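Local structure of lipase aflb (Neosartorya fumigata, 6IDY) at residues A[262-275]-A[285-299]. The protein is a fungal lipase with an alpha/beta-hydrolase fold, which probably hydrolyses the ester bonds of lipids. Residues are numbered along the deposited sequence; the frame is centred on the assembly and turned at random.
Sequences DFHGTVMRSLVCPW and LWQQGWNTEFIRTLR
His264 is sandwiched between Trp290 and Arg299. Its ring forms an offset stack with the five-membered ring of Trp290, centroids 3.8 Å apart and planes at 8°. CB of His264 continues this layer over the six-membered ring of Trp290. On the opposite imidazole face lies CD of Arg299, over the ring centre. The bend of Arg299 at chi3 (72°) lays its guanidinium over the CD2 side of the His264 ring, tilted 28° from it, while NH1 donates to Phe263 O at 3.0 Å. That donor stands above the carbonyl plane, although the oxygen lies in the guanidinium plane. The sandwich is tight, but it sits at the partly exposed edge of the contact.

The buried part is held by polar bonds. Gln288 NE2 donates to Asp262 OD2 at 2.7 Å, on the syn side of the carboxylate, while Gln288 OE1 bonds Thr169 OG1. Both amide ends are thus held. Thr266 N gives a bond of 2.8 Å to Gln288 O, and Trp290 N returns one of 3.0 Å to Thr266 O, making a single beta bridge between Thr266 and Gly289. Gly265 runs close beside Gln288 O. Leu285 CD2 touches Trp275 CD1, and Pro274 CD sits 3.0 Å from Leu285 O.

Cys273, disulfide-bonded to Cys281, lays CB over the centre of the six-membered ring of partly exposed Trp286, 3.5 Å from the centroid. Trp286 NE1 bonds Thr429 O.

Packing is looser at exposed Val267, which leans CG1 on Trp290 CB. The arrangement is a long, disulfide-braced excursion after strand 253-259, joined to the turn between helices 283-287 and 293-299, in an alpha/beta-hydrolase fold.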
ATOM      1  N   ASP A 262       6.185  -0.111   6.330  1.00 19.09           N
ATOM      2  CA  ASP A 262       7.379  -0.836   6.755  1.00 17.09           C
ATOM      3  C   ASP A 262       8.587   0.092   6.689  1.00 19.57           C
ATOM      4  O   ASP A 262       9.517  -0.134   5.914  1.00 19.43           O
ATOM      5  CB  ASP A 262       7.548  -2.142   5.950  1.00 18.23           C
ATOM      6  CG  ASP A 262       7.728  -1.983   4.456  1.00 23.48           C
ATOM      7  OD1 ASP A 262       7.065  -1.097   3.864  1.00 24.49           O
ATOM      8  OD2 ASP A 262       8.521  -2.748   3.876  1.00 24.32           O
ATOM      9  N   PHE A 263       8.578   1.144   7.532  1.00 15.92           N
ATOM     10  CA  PHE A 263       9.643   2.159   7.580  1.00 14.98           C
ATOM     11  C   PHE A 263      11.003   1.605   7.965  1.00 18.52           C
ATOM     12  O   PHE A 263      12.012   2.280   7.747  1.00 17.67           O
ATOM     13  CB  PHE A 263       9.266   3.353   8.473  1.00 16.23           C
ATOM     14  CG  PHE A 263       8.077   4.143   7.987  1.00 16.96           C
ATOM     15  CD1 PHE A 263       8.103   4.785   6.753  1.00 19.81           C
ATOM     16  CD2 PHE A 263       6.950   4.293   8.786  1.00 17.62           C
ATOM     17  CE1 PHE A 263       7.005   5.529   6.312  1.00 19.78           C
ATOM     18  CE2 PHE A 263       5.875   5.083   8.364  1.00 19.61           C
ATOM     19  CZ  PHE A 263       5.899   5.672   7.122  1.00 18.11           C
ATOM     20  N   HIS A 264      11.043   0.369   8.502  1.00 16.17           N
ATOM     21  CA  HIS A 264      12.293  -0.311   8.826  1.00 16.32           C
ATOM     22  C   HIS A 264      12.338  -1.646   8.075  1.00 21.34           C
ATOM     23  O   HIS A 264      13.168  -2.494   8.368  1.00 21.32           O
ATOM     24  CB  HIS A 264      12.442  -0.538  10.346  1.00 17.17           C
ATOM     25  CG  HIS A 264      13.874  -0.576  10.810  1.00 20.32           C
ATOM     26  ND1 HIS A 264      14.838  -1.326  10.146  1.00 22.09           N
ATOM     27  CD2 HIS A 264      14.453   0.021  11.874  1.00 21.12           C
ATOM     28  CE1 HIS A 264      15.966  -1.138  10.811  1.00 21.32           C
ATOM     29  NE2 HIS A 264      15.785  -0.327  11.850  1.00 21.28           N
ATOM     30  N   GLY A 265      11.458  -1.811   7.100  1.00 18.52           N
ATOM     31  CA  GLY A 265      11.356  -3.055   6.351  1.00 18.35           C
ATOM     32  C   GLY A 265      10.819  -4.187   7.209  1.00 22.23           C
ATOM     33  O   GLY A 265      10.052  -3.962   8.153  1.00 20.27           O
ATOM     34  N   THR A 266      11.252  -5.411   6.917  1.00 18.91           N
ATOM     35  CA  THR A 266      10.792  -6.596   7.631  1.00 18.59           C
ATOM     36  C   THR A 266      11.865  -7.657   7.745  1.00 22.23           C
ATOM     37  O   THR A 266      12.755  -7.746   6.898  1.00 22.07           O
ATOM     38  CB  THR A 266       9.489  -7.135   7.003  1.00 23.54           C
ATOM     39  OG1 THR A 266       9.014  -8.228   7.784  1.00 21.63           O
ATOM     40  CG2 THR A 266       9.654  -7.570   5.554  1.00 20.88           C
ATOM     41  N   VAL A 267      11.768  -8.474   8.784  1.00 19.38           N
ATOM     42  CA  VAL A 267      12.720  -9.567   8.977  1.00 19.95           C
ATOM     43  C   VAL A 267      12.197 -10.850   8.379  1.00 22.21           C
ATOM     44  O   VAL A 267      10.986 -11.008   8.188  1.00 20.22           O
ATOM     45  CB  VAL A 267      13.116  -9.787  10.453  1.00 24.14           C
ATOM     46  CG1 VAL A 267      13.859  -8.591  10.993  1.00 24.02           C
ATOM     47  CG2 VAL A 267      11.910 -10.134  11.323  1.00 23.58           C
ATOM     48  N   MET A 268      13.123 -11.774   8.116  1.00 19.14           N
ATOM     49  CA  MET A 268      12.823 -13.112   7.631  1.00 19.06           C
ATOM     50  C   MET A 268      13.692 -14.065   8.435  1.00 24.44           C
ATOM     51  O   MET A 268      14.866 -13.777   8.694  1.00 23.99           O
ATOM     52  CB  MET A 268      13.082 -13.244   6.110  1.00 21.02           C
ATOM     53  CG  MET A 268      12.164 -12.376   5.246  1.00 23.29           C
ATOM     54  SD  MET A 268      10.396 -12.746   5.435  1.00 26.31           S
ATOM     55  CE  MET A 268      10.227 -14.151   4.298  1.00 23.07           C
ATOM     56  N   ARG A 269      13.096 -15.169   8.879  1.00 22.15           N
ATOM     57  CA  ARG A 269      13.761 -16.198   9.661  1.00 22.72           C
ATOM     58  C   ARG A 269      14.908 -16.847   8.840  1.00 27.24           C
ATOM     59  O   ARG A 269      16.004 -17.051   9.370  1.00 27.54           O
ATOM     60  CB  ARG A 269      12.708 -17.216  10.106  1.00 22.94           C
ATOM     61  CG  ARG A 269      13.244 -18.491  10.718  1.00 28.51           C
ATOM     62  CD  ARG A 269      12.206 -19.158  11.585  1.00 26.99           C
ATOM     63  NE  ARG A 269      10.906 -19.279  10.921  1.00 25.39           N
ATOM     64  CZ  ARG A 269      10.530 -20.304  10.164  1.00 37.83           C
ATOM     65  NH1 ARG A 269      11.354 -21.322   9.954  1.00 32.23           N
ATOM     66  NH2 ARG A 269       9.321 -20.323   9.621  1.00 27.48           N
ATOM     67  N   SER A 270      14.657 -17.130   7.547  1.00 23.09           N
ATOM     68  CA  SER A 270      15.655 -17.702   6.639  1.00 22.58           C
ATOM     69  C   SER A 270      16.288 -16.595   5.776  1.00 25.57           C
ATOM     70  O   SER A 270      15.756 -15.487   5.716  1.00 23.88           O
ATOM     71  CB  SER A 270      15.025 -18.787   5.770  1.00 24.04           C
ATOM     72  OG  SER A 270      14.503 -19.831   6.573  1.00 25.87           O
ATOM     73  N   LEU A 271      17.426 -16.886   5.123  1.00 24.19           N
ATOM     74  CA  LEU A 271      18.141 -15.919   4.281  1.00 23.88           C
ATOM     75  C   LEU A 271      17.470 -15.819   2.912  1.00 26.19           C
ATOM     76  O   LEU A 271      18.032 -16.186   1.878  1.00 25.83           O
ATOM     77  CB  LEU A 271      19.640 -16.267   4.197  1.00 24.58           C
ATOM     78  CG  LEU A 271      20.425 -16.116   5.514  1.00 28.63           C
ATOM     79  CD1 LEU A 271      21.762 -16.849   5.446  1.00 29.19           C
ATOM     80  CD2 LEU A 271      20.602 -14.648   5.900  1.00 27.55           C
ATOM     81  N   VAL A 272      16.224 -15.337   2.941  1.00 22.04           N
ATOM     82  CA  VAL A 272      15.332 -15.218   1.794  1.00 21.14           C
ATOM     83  C   VAL A 272      14.681 -13.833   1.782  1.00 23.75           C
ATOM     84  O   VAL A 272      14.676 -13.146   2.802  1.00 21.99           O
ATOM     85  CB  VAL A 272      14.272 -16.364   1.783  1.00 24.78           C
ATOM     86  CG1 VAL A 272      14.913 -17.729   1.525  1.00 24.89           C
ATOM     87  CG2 VAL A 272      13.420 -16.377   3.059  1.00 24.02           C
ATOM     88  N   CYS A 273      14.110 -13.434   0.645  1.00 19.63           N
ATOM     89  CA  CYS A 273      13.502 -12.114   0.548  1.00 19.87           C
ATOM     90  C   CYS A 273      12.132 -11.999   1.222  1.00 23.29           C
ATOM     91  O   CYS A 273      11.368 -12.961   1.200  1.00 21.80           O
ATOM     92  CB  CYS A 273      13.418 -11.684  -0.915  1.00 19.84           C
ATOM     93  SG  CYS A 273      12.228 -12.641  -1.893  1.00 23.58           S
ATOM     94  N   PRO A 274      11.739 -10.782   1.672  1.00 20.45           N
ATOM     95  CA  PRO A 274      10.349 -10.575   2.128  1.00 20.68           C
ATOM     96  C   PRO A 274       9.357 -10.922   1.003  1.00 24.98           C
ATOM     97  O   PRO A 274       9.739 -10.920  -0.177  1.00 23.81           O
ATOM     98  CB  PRO A 274      10.306  -9.072   2.398  1.00 21.83           C
ATOM     99  CG  PRO A 274      11.726  -8.703   2.703  1.00 25.90           C
ATOM    100  CD  PRO A 274      12.516  -9.530   1.754  1.00 21.87           C
ATOM    101  N   TRP A 275       8.095 -11.230   1.368  1.00 22.87           N
ATOM    102  CA  TRP A 275       7.014 -11.632   0.453  1.00 23.55           C
ATOM    103  C   TRP A 275       7.249 -13.025  -0.142  1.00 26.62           C
ATOM    104  O   TRP A 275       6.712 -13.998   0.373  1.00 26.59           O
ATOM    105  CB  TRP A 275       6.755 -10.594  -0.670  1.00 23.04           C
ATOM    106  CG  TRP A 275       6.276  -9.260  -0.186  1.00 24.60           C
ATOM    107  CD1 TRP A 275       7.020  -8.278   0.400  1.00 27.17           C
ATOM    108  CD2 TRP A 275       4.943  -8.745  -0.296  1.00 24.93           C
ATOM    109  NE1 TRP A 275       6.230  -7.187   0.673  1.00 27.09           N
ATOM    110  CE2 TRP A 275       4.951  -7.442   0.244  1.00 28.66           C
ATOM    111  CE3 TRP A 275       3.740  -9.258  -0.808  1.00 27.11           C
ATOM    112  CZ2 TRP A 275       3.790  -6.665   0.338  1.00 28.38           C
ATOM    113  CZ3 TRP A 275       2.599  -8.473  -0.746  1.00 29.19           C
ATOM    114  CH2 TRP A 275       2.634  -7.184  -0.197  1.00 29.28           C
ATOM    115  N   LEU A 285      11.554  -6.141  -3.215  1.00 19.53           N
ATOM    116  CA  LEU A 285      11.430  -7.196  -2.202  1.00 19.15           C
ATOM    117  C   LEU A 285      12.712  -7.250  -1.375  1.00 23.62           C
ATOM    118  O   LEU A 285      12.641  -7.190  -0.148  1.00 21.72           O
ATOM    119  CB  LEU A 285      11.103  -8.583  -2.806  1.00 18.96           C
ATOM    120  CG  LEU A 285       9.797  -8.730  -3.622  1.00 23.20           C
ATOM    121  CD1 LEU A 285       9.463 -10.193  -3.863  1.00 22.72           C
ATOM    122  CD2 LEU A 285       8.606  -8.048  -2.936  1.00 25.24           C
ATOM    123  N   TRP A 286      13.884  -7.286  -2.053  1.00 20.93           N
ATOM    124  CA  TRP A 286      15.176  -7.309  -1.382  1.00 20.89           C
ATOM    125  C   TRP A 286      15.443  -6.056  -0.558  1.00 24.67           C
ATOM    126  O   TRP A 286      15.943  -6.179   0.561  1.00 25.32           O
ATOM    127  CB  TRP A 286      16.325  -7.602  -2.359  1.00 20.34           C
ATOM    128  CG  TRP A 286      16.491  -9.066  -2.646  1.00 21.89           C
ATOM    129  CD1 TRP A 286      16.423  -9.675  -3.863  1.00 25.06           C
ATOM    130  CD2 TRP A 286      16.691 -10.117  -1.682  1.00 22.31           C
ATOM    131  NE1 TRP A 286      16.595 -11.034  -3.723  1.00 25.55           N
ATOM    132  CE2 TRP A 286      16.770 -11.331  -2.397  1.00 26.69           C
ATOM    133  CE3 TRP A 286      16.832 -10.144  -0.281  1.00 23.64           C
ATOM    134  CZ2 TRP A 286      16.970 -12.559  -1.764  1.00 26.53           C
ATOM    135  CZ3 TRP A 286      17.053 -11.361   0.344  1.00 25.62           C
ATOM    136  CH2 TRP A 286      17.124 -12.550  -0.394  1.00 26.76           C
ATOM    137  N   GLN A 287      15.057  -4.870  -1.068  1.00 19.76           N
ATOM    138  CA  GLN A 287      15.243  -3.587  -0.361  1.00 19.58           C
ATOM    139  C   GLN A 287      14.417  -3.468   0.914  1.00 22.06           C
ATOM    140  O   GLN A 287      14.774  -2.694   1.797  1.00 21.34           O
ATOM    141  CB  GLN A 287      14.916  -2.402  -1.279  1.00 20.31           C
ATOM    142  CG  GLN A 287      15.972  -2.178  -2.347  1.00 21.68           C
ATOM    143  CD  GLN A 287      15.516  -1.182  -3.378  1.00 26.59           C
ATOM    144  OE1 GLN A 287      14.422  -1.279  -3.946  1.00 20.41           O
ATOM    145  NE2 GLN A 287      16.368  -0.215  -3.656  1.00 17.93           N
ATOM    146  N   GLN A 288      13.319  -4.229   1.013  1.00 18.12           N
ATOM    147  CA  GLN A 288      12.435  -4.167   2.172  1.00 17.97           C
ATOM    148  C   GLN A 288      12.874  -5.079   3.329  1.00 22.27           C
ATOM    149  O   GLN A 288      12.132  -5.245   4.298  1.00 22.41           O
ATOM    150  CB  GLN A 288      10.976  -4.395   1.762  1.00 19.04           C
ATOM    151  CG  GLN A 288      10.440  -3.162   1.035  1.00 16.87           C
ATOM    152  CD  GLN A 288       9.073  -3.383   0.477  1.00 24.99           C
ATOM    153  OE1 GLN A 288       8.893  -3.918  -0.623  1.00 23.93           O
ATOM    154  NE2 GLN A 288       8.078  -2.974   1.227  1.00 14.82           N
ATOM    155  N   GLY A 289      14.091  -5.605   3.249  1.00 18.57           N
ATOM    156  CA  GLY A 289      14.681  -6.357   4.348  1.00 19.04           C
ATOM    157  C   GLY A 289      15.063  -5.378   5.448  1.00 23.13           C
ATOM    158  O   GLY A 289      15.391  -4.226   5.159  1.00 22.27           O
ATOM    159  N   TRP A 290      15.002  -5.816   6.706  1.00 20.65           N
ATOM    160  CA  TRP A 290      15.303  -4.998   7.888  1.00 20.92           C
ATOM    161  C   TRP A 290      16.654  -4.295   7.862  1.00 24.79           C
ATOM    162  O   TRP A 290      16.731  -3.126   8.233  1.00 23.93           O
ATOM    163  CB  TRP A 290      15.212  -5.854   9.166  1.00 19.28           C
ATOM    164  CG  TRP A 290      15.174  -5.056  10.438  1.00 19.37           C
ATOM    165  CD1 TRP A 290      16.236  -4.683  11.206  1.00 22.16           C
ATOM    166  CD2 TRP A 290      14.006  -4.519  11.076  1.00 18.44           C
ATOM    167  NE1 TRP A 290      15.803  -3.972  12.301  1.00 21.47           N
ATOM    168  CE2 TRP A 290      14.437  -3.847  12.242  1.00 22.06           C
ATOM    169  CE3 TRP A 290      12.630  -4.571  10.796  1.00 19.12           C
ATOM    170  CZ2 TRP A 290      13.545  -3.212  13.115  1.00 21.00           C
ATOM    171  CZ3 TRP A 290      11.746  -3.942  11.663  1.00 20.26           C
ATOM    172  CH2 TRP A 290      12.203  -3.286  12.816  1.00 20.86           C
ATOM    173  N   ASN A 291      17.714  -5.015   7.477  1.00 23.30           N
ATOM    174  CA  ASN A 291      19.085  -4.510   7.526  1.00 24.26           C
ATOM    175  C   ASN A 291      19.694  -4.125   6.177  1.00 26.54           C
ATOM    176  O   ASN A 291      20.924  -4.040   6.061  1.00 26.37           O
ATOM    177  CB  ASN A 291      19.980  -5.516   8.258  1.00 29.28           C
ATOM    178  CG  ASN A 291      20.102  -5.168   9.718  1.00 69.52           C
ATOM    179  OD1 ASN A 291      20.957  -4.367  10.124  1.00 68.78           O
ATOM    180  ND2 ASN A 291      19.223  -5.728  10.533  1.00 60.22           N
ATOM    181  N   THR A 292      18.855  -3.820   5.186  1.00 21.10           N
ATOM    182  CA  THR A 292      19.366  -3.462   3.867  1.00 20.72           C
ATOM    183  C   THR A 292      20.023  -2.099   3.840  1.00 23.76           C
ATOM    184  O   THR A 292      19.780  -1.270   4.720  1.00 21.51           O
ATOM    185  CB  THR A 292      18.273  -3.562   2.810  1.00 21.50           C
ATOM    186  OG1 THR A 292      17.227  -2.638   3.130  1.00 19.45           O
ATOM    187  CG2 THR A 292      17.748  -4.985   2.658  1.00 15.20           C
ATOM    188  N   GLU A 293      20.855  -1.869   2.810  1.00 21.97           N
ATOM    189  CA  GLU A 293      21.492  -0.583   2.570  1.00 22.36           C
ATOM    190  C   GLU A 293      20.410   0.443   2.254  1.00 24.56           C
ATOM    191  O   GLU A 293      20.531   1.581   2.687  1.00 23.71           O
ATOM    192  CB  GLU A 293      22.514  -0.671   1.427  1.00 24.48           C
ATOM    193  CG  GLU A 293      23.890  -1.114   1.901  1.00 38.42           C
ATOM    194  CD  GLU A 293      24.570  -0.169   2.877  1.00 65.07           C
ATOM    195  OE1 GLU A 293      24.724   1.030   2.545  1.00 63.98           O
ATOM    196  OE2 GLU A 293      24.943  -0.628   3.980  1.00 60.35           O
ATOM    197  N   PHE A 294      19.322   0.024   1.563  1.00 20.15           N
ATOM    198  CA  PHE A 294      18.196   0.904   1.249  1.00 18.44           C
ATOM    199  C   PHE A 294      17.580   1.508   2.520  1.00 22.18           C
ATOM    200  O   PHE A 294      17.465   2.725   2.618  1.00 21.92           O
ATOM    201  CB  PHE A 294      17.113   0.188   0.411  1.00 19.14           C
ATOM    202  CG  PHE A 294      15.904   1.080   0.235  1.00 19.57           C
ATOM    203  CD1 PHE A 294      15.927   2.135  -0.673  1.00 21.47           C
ATOM    204  CD2 PHE A 294      14.802   0.958   1.077  1.00 20.41           C
ATOM    205  CE1 PHE A 294      14.850   3.013  -0.770  1.00 22.08           C
ATOM    206  CE2 PHE A 294      13.733   1.850   0.991  1.00 22.38           C
ATOM    207  CZ  PHE A 294      13.777   2.886   0.088  1.00 21.03           C
ATOM    208  N   ILE A 295      17.150   0.646   3.460  1.00 19.30           N
ATOM    209  CA  ILE A 295      16.521   1.025   4.726  1.00 18.07           C
ATOM    210  C   ILE A 295      17.463   1.894   5.568  1.00 22.18           C
ATOM    211  O   ILE A 295      17.042   2.945   6.045  1.00 22.22           O
ATOM    212  CB  ILE A 295      15.985  -0.237   5.479  1.00 20.26           C
ATOM    213  CG1 ILE A 295      14.803  -0.904   4.710  1.00 20.01           C
ATOM    214  CG2 ILE A 295      15.615   0.053   6.947  1.00 19.64           C
ATOM    215  CD1 ILE A 295      13.544  -0.052   4.475  1.00 17.51           C
ATOM    216  N   ARG A 296      18.728   1.468   5.714  1.00 19.71           N
ATOM    217  CA  ARG A 296      19.764   2.194   6.456  1.00 20.53           C
ATOM    218  C   ARG A 296      19.989   3.594   5.856  1.00 24.22           C
ATOM    219  O   ARG A 296      20.126   4.562   6.610  1.00 22.64           O
ATOM    220  CB  ARG A 296      21.066   1.384   6.454  1.00 22.29           C
ATOM    221  CG  ARG A 296      22.199   1.952   7.310  1.00 37.82           C
ATOM    222  CD  ARG A 296      23.102   0.867   7.895  1.00 55.44           C
ATOM    223  NE  ARG A 296      23.557  -0.105   6.894  1.00 71.64           N
ATOM    224  CZ  ARG A 296      23.075  -1.341   6.770  1.00 85.21           C
ATOM    225  NH1 ARG A 296      22.115  -1.772   7.579  1.00 73.40           N
ATOM    226  NH2 ARG A 296      23.542  -2.149   5.830  1.00 70.41           N
ATOM    227  N   THR A 297      20.013   3.696   4.505  1.00 21.88           N
ATOM    228  CA  THR A 297      20.191   4.977   3.804  1.00 21.73           C
ATOM    229  C   THR A 297      18.991   5.877   4.075  1.00 24.30           C
ATOM    230  O   THR A 297      19.177   7.046   4.380  1.00 23.84           O
ATOM    231  CB  THR A 297      20.418   4.768   2.296  1.00 26.26           C
ATOM    232  OG1 THR A 297      21.582   3.961   2.119  1.00 23.60           O
ATOM    233  CG2 THR A 297      20.596   6.084   1.536  1.00 22.63           C
ATOM    234  N   LEU A 298      17.767   5.330   3.965  1.00 21.63           N
ATOM    235  CA  LEU A 298      16.549   6.099   4.200  1.00 20.92           C
ATOM    236  C   LEU A 298      16.488   6.633   5.619  1.00 23.82           C
ATOM    237  O   LEU A 298      16.220   7.818   5.805  1.00 23.52           O
ATOM    238  CB  LEU A 298      15.289   5.261   3.893  1.00 20.78           C
ATOM    239  CG  LEU A 298      13.933   5.920   4.258  1.00 24.51           C
ATOM    240  CD1 LEU A 298      13.711   7.233   3.496  1.00 23.97           C
ATOM    241  CD2 LEU A 298      12.789   4.964   4.041  1.00 23.90           C
ATOM    242  N   ARG A 299      16.752   5.766   6.607  1.00 19.47           N
ATOM    243  CA  ARG A 299      16.662   6.085   8.027  1.00 19.55           C
ATOM    244  C   ARG A 299      17.751   7.009   8.536  1.00 22.96           C
ATOM    245  O   ARG A 299      17.564   7.627   9.583  1.00 22.02           O
ATOM    246  CB  ARG A 299      16.590   4.804   8.865  1.00 20.66           C
ATOM    247  CG  ARG A 299      15.311   4.018   8.572  1.00 21.02           C
ATOM    248  CD  ARG A 299      15.227   2.762   9.401  1.00 23.01           C
ATOM    249  NE  ARG A 299      14.960   3.043  10.813  1.00 18.60           N
ATOM    250  CZ  ARG A 299      13.749   3.199  11.327  1.00 24.84           C
ATOM    251  NH1 ARG A 299      12.675   3.139  10.546  1.00 17.10           N
ATOM    252  NH2 ARG A 299      13.599   3.418  12.624  1.00 14.28           N
TER